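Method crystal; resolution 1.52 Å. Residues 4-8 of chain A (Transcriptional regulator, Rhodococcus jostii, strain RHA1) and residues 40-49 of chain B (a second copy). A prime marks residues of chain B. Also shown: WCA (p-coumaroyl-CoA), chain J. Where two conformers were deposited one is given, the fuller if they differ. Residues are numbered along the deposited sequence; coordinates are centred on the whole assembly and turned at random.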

# COMPACT_ATOMS: atom_id res chain seq x y z
N SER A 4 4.22 -17.12 -13.15
CA SER A 4 5.07 -17.08 -11.94
C SER A 4 4.32 -16.93 -10.63
O SER A 4 3.50 -16.02 -10.46
CB SER A 4 6.10 -15.93 -11.99
OG SER A 4 6.73 -15.76 -10.70
N GLN A 5 4.68 -17.77 -9.67
CA GLN A 5 4.06 -17.68 -8.36
C GLN A 5 4.95 -16.93 -7.37
O GLN A 5 4.61 -16.87 -6.20
CB GLN A 5 3.73 -19.08 -7.83
CG GLN A 5 2.65 -19.83 -8.63
CD GLN A 5 1.27 -19.18 -8.53
OE1 GLN A 5 0.95 -18.49 -7.56
NE2 GLN A 5 0.45 -19.40 -9.56
N ALA A 6 6.07 -16.33 -7.84
CA ALA A 6 7.01 -15.59 -6.95
C ALA A 6 6.35 -14.40 -6.33
O ALA A 6 5.59 -13.70 -6.97
CB ALA A 6 8.21 -15.10 -7.71
N LEU A 7 6.70 -14.09 -5.08
CA LEU A 7 6.09 -12.91 -4.41
C LEU A 7 6.36 -11.61 -5.14
O LEU A 7 5.48 -10.74 -5.25
CB LEU A 7 6.59 -12.84 -2.95
CG LEU A 7 5.88 -11.72 -2.13
CD1 LEU A 7 4.43 -12.04 -1.98
CD2 LEU A 7 6.57 -11.68 -0.76
N SER A 8 7.57 -11.51 -5.70
CA SER A 8 7.94 -10.23 -6.30
C SER A 8 7.23 -10.06 -7.65
O SER A 8 7.26 -8.97 -8.20
CB SER A 8 9.46 -10.14 -6.48
OG SER A 8 9.96 -11.11 -7.35
N TYR B 40 3.83 -13.40 6.95
CA TYR B 40 3.56 -14.16 5.75
C TYR B 40 4.55 -13.92 4.65
O TYR B 40 5.02 -14.89 4.01
CB TYR B 40 2.11 -13.81 5.27
CG TYR B 40 1.76 -14.32 3.91
CD1 TYR B 40 1.45 -15.65 3.70
CD2 TYR B 40 1.72 -13.43 2.80
CE1 TYR B 40 1.12 -16.12 2.43
CE2 TYR B 40 1.36 -13.89 1.55
CZ TYR B 40 1.05 -15.24 1.37
OH TYR B 40 0.77 -15.72 0.12
N SER B 41 4.90 -12.67 4.40
CA SER B 41 5.86 -12.39 3.32
C SER B 41 7.21 -13.08 3.59
O SER B 41 7.79 -13.63 2.65
CB SER B 41 6.10 -10.88 3.20
OG SER B 41 4.87 -10.19 2.88
N VAL B 42 7.69 -13.01 4.83
CA VAL B 42 8.96 -13.69 5.13
C VAL B 42 8.90 -15.19 4.91
O VAL B 42 9.80 -15.76 4.26
CB VAL B 42 9.40 -13.39 6.56
CG1 VAL B 42 10.70 -14.15 6.92
CG2 VAL B 42 9.62 -11.87 6.69
N LEU B 43 7.79 -15.78 5.35
CA LEU B 43 7.59 -17.23 5.18
C LEU B 43 7.57 -17.59 3.68
O LEU B 43 8.22 -18.57 3.23
CB LEU B 43 6.32 -17.66 5.92
CG LEU B 43 6.04 -19.16 5.74
CD1 LEU B 43 7.19 -20.00 6.31
CD2 LEU B 43 4.75 -19.52 6.49
N VAL B 44 6.83 -16.81 2.87
CA VAL B 44 6.75 -17.08 1.45
C VAL B 44 8.13 -16.98 0.83
O VAL B 44 8.57 -17.85 0.04
CB VAL B 44 5.81 -16.10 0.81
CG1 VAL B 44 5.98 -16.10 -0.72
CG2 VAL B 44 4.39 -16.48 1.21
N LEU B 45 8.88 -15.95 1.22
CA LEU B 45 10.20 -15.75 0.59
C LEU B 45 11.18 -16.85 1.00
O LEU B 45 12.00 -17.28 0.17
CB LEU B 45 10.76 -14.35 0.93
CG LEU B 45 9.97 -13.23 0.25
CD1 LEU B 45 10.33 -11.89 0.89
CD2 LEU B 45 10.21 -13.14 -1.23
N ALA B 46 11.05 -17.36 2.20
CA ALA B 46 11.89 -18.49 2.61
C ALA B 46 11.53 -19.74 1.82
O ALA B 46 12.42 -20.49 1.42
CB ALA B 46 11.75 -18.73 4.10
N CYS B 47 10.22 -19.95 1.64
CA CYS B 47 9.79 -21.19 0.96
C CYS B 47 10.23 -21.22 -0.51
O CYS B 47 10.34 -22.30 -1.11
CB CYS B 47 8.28 -21.37 1.08
SG CYS B 47 7.77 -21.84 2.76
N GLU B 48 10.40 -20.04 -1.12
CA GLU B 48 10.77 -19.99 -2.53
C GLU B 48 12.15 -20.60 -2.81
O GLU B 48 12.44 -20.86 -3.96
CB GLU B 48 10.75 -18.56 -3.05
CG GLU B 48 9.33 -18.05 -3.16
CD GLU B 48 9.23 -16.55 -3.53
OE1 GLU B 48 10.29 -15.90 -3.75
OE2 GLU B 48 8.06 -16.08 -3.62
N GLN B 49 12.99 -20.77 -1.77
CA GLN B 49 14.34 -21.26 -1.94
C GLN B 49 14.42 -22.63 -1.31
O GLN B 49 13.85 -22.86 -0.24
CB GLN B 49 15.33 -20.32 -1.23
CG GLN B 49 15.09 -18.83 -1.58
CD GLN B 49 15.31 -18.58 -3.07
OE1 GLN B 49 16.13 -19.27 -3.70
NE2 GLN B 49 14.60 -17.63 -3.63
C4 WCA J . 9.37 12.80 9.20
C5 WCA J . 8.35 13.24 10.04
C6 WCA J . 8.56 14.47 10.78
C8 WCA J . 7.67 11.36 9.12
N1 WCA J . 9.72 15.13 10.61
N3 WCA J . 10.51 13.53 9.10
CAV WCA J . 2.22 -9.06 1.09
CAT WCA J . 1.60 -10.15 0.56
CBS WCA J . 0.44 -9.92 -0.19
OAJ WCA J . -0.23 -11.04 -0.75
CAU WCA J . -0.04 -8.68 -0.41
CAW WCA J . 0.59 -7.55 0.11
CBT WCA J . 1.73 -7.77 0.83
CAR WCA J . 2.39 -6.54 1.33
CAQ WCA J . 3.72 -6.65 1.92
CBP WCA J . 4.33 -5.29 2.18
OAD WCA J . 4.02 -4.22 1.76
SBO WCA J . 5.72 -5.46 3.21
CBA WCA J . 6.31 -3.74 3.21
CAY WCA J . 5.86 -3.01 4.54
NBH WCA J . 4.55 -2.49 4.44
CBQ WCA J . 3.57 -2.88 5.47
OAE WCA J . 3.86 -3.54 6.47
CBB WCA J . 2.18 -2.34 5.33
CAZ WCA J . 1.90 -1.19 6.34
NBI WCA J . 2.65 0.06 6.09
CBR WCA J . 3.85 0.39 6.69
OAF WCA J . 4.39 -0.46 7.41
CBX WCA J . 4.48 1.76 6.48
OAK WCA J . 3.43 2.65 5.98
CCD WCA J . 5.66 1.72 5.51
CAA WCA J . 5.09 1.45 4.08
CAB WCA J . 6.73 0.68 5.92
CBD WCA J . 6.32 3.13 5.47
OBK WCA J . 6.62 3.35 6.87
PCG WCA J . 7.64 4.53 7.29
OAP WCA J . 8.88 4.35 6.48
OAI WCA J . 7.72 4.45 8.83
OBN WCA J . 7.01 5.85 6.75
PCF WCA J . 6.13 6.99 7.36
OAO WCA J . 5.99 6.60 8.83
OAH WCA J . 4.95 7.33 6.46
O5' WCA J . 7.10 8.29 7.29
C5' WCA J . 7.62 8.75 6.04
C4' WCA J . 9.01 9.31 5.99
O4' WCA J . 8.95 10.83 6.58
C3' WCA J . 9.91 8.65 6.76
O3' WCA J . 11.28 8.93 6.31
PCE WCA J . 12.18 7.81 5.67
OAM WCA J . 11.44 7.18 4.54
OAN WCA J . 12.52 6.77 6.70
OAG WCA J . 13.45 8.44 5.16
C2' WCA J . 9.75 9.32 8.15
O2' WCA J . 10.79 9.07 8.99
C1' WCA J . 9.62 10.82 7.71
N9 WCA J . 8.89 11.62 8.66
N7 WCA J . 7.31 12.32 9.97
C2 WCA J . 10.66 14.68 9.80
N6 WCA J . 7.53 14.95 11.65
O HOH W 1 5.89 -17.56 -3.86
O HOH W 2 9.89 -13.16 -4.62

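A carboxylate on one chain can collect backbone amides of its neighbour, directly or through water, and this contact between two copies of a transcriptional regulator is a compact example. Chain B contributes a helix that begins before Tyr40′ and whose regular i to i+4 bonds include Val44′ N to Tyr40′ O and Leu45′ N to Ser41′ O, both 2.9 Å. Chain A approaches as a loop that tightens into a 3-10 segment at Leu7 and Ser8; just before it, Ala6 N donates to Ser4 OG at 3.0 Å, linking the side chain of Ser4 to the backbone two residues on. The backbones remain well apart, with Leu7 CA 7.1 Å from Leu45′ CA and Ala6 CA 7.3 Å from Glu48′ CA, so side chains must span the gap.

Glu48′ does so with an extended chi2 (t), its CA-to-CB bond directed toward chain A. Leu7 N donates to Glu48′ OE2 at 2.8 Å with an N-H...acceptor angle of 158°, the one direct hydrogen bond between the stretches. Two waters widen the carboxylate's reach. One donates to both Glu48′ OE2 (2.6 Å from the water O) and Gln5 O (2.8 Å), joining two acceptors that could not bond to each other without a proton between them. The second accepts from Ser8 N, 3.0 Å from its O, and donates to Glu48′ OE1 at 2.9 Å.

The same residue that offers its amide also supplies the apolar anchor. Leu7 is buried, its CA-to-CB bond directed toward the chain B stretch, and its CB lies 4.0 Å from Val44′ CG1 while its CD2 lies 3.9 Å from Leu45′ CG; CD2 also lies 4.1 Å from Ser41′ CB. Ser41′ meets the p-coumaroyl-CoA as well, its OG 3.4 Å from CAV of the ligand, which places this packing beside the ligand site.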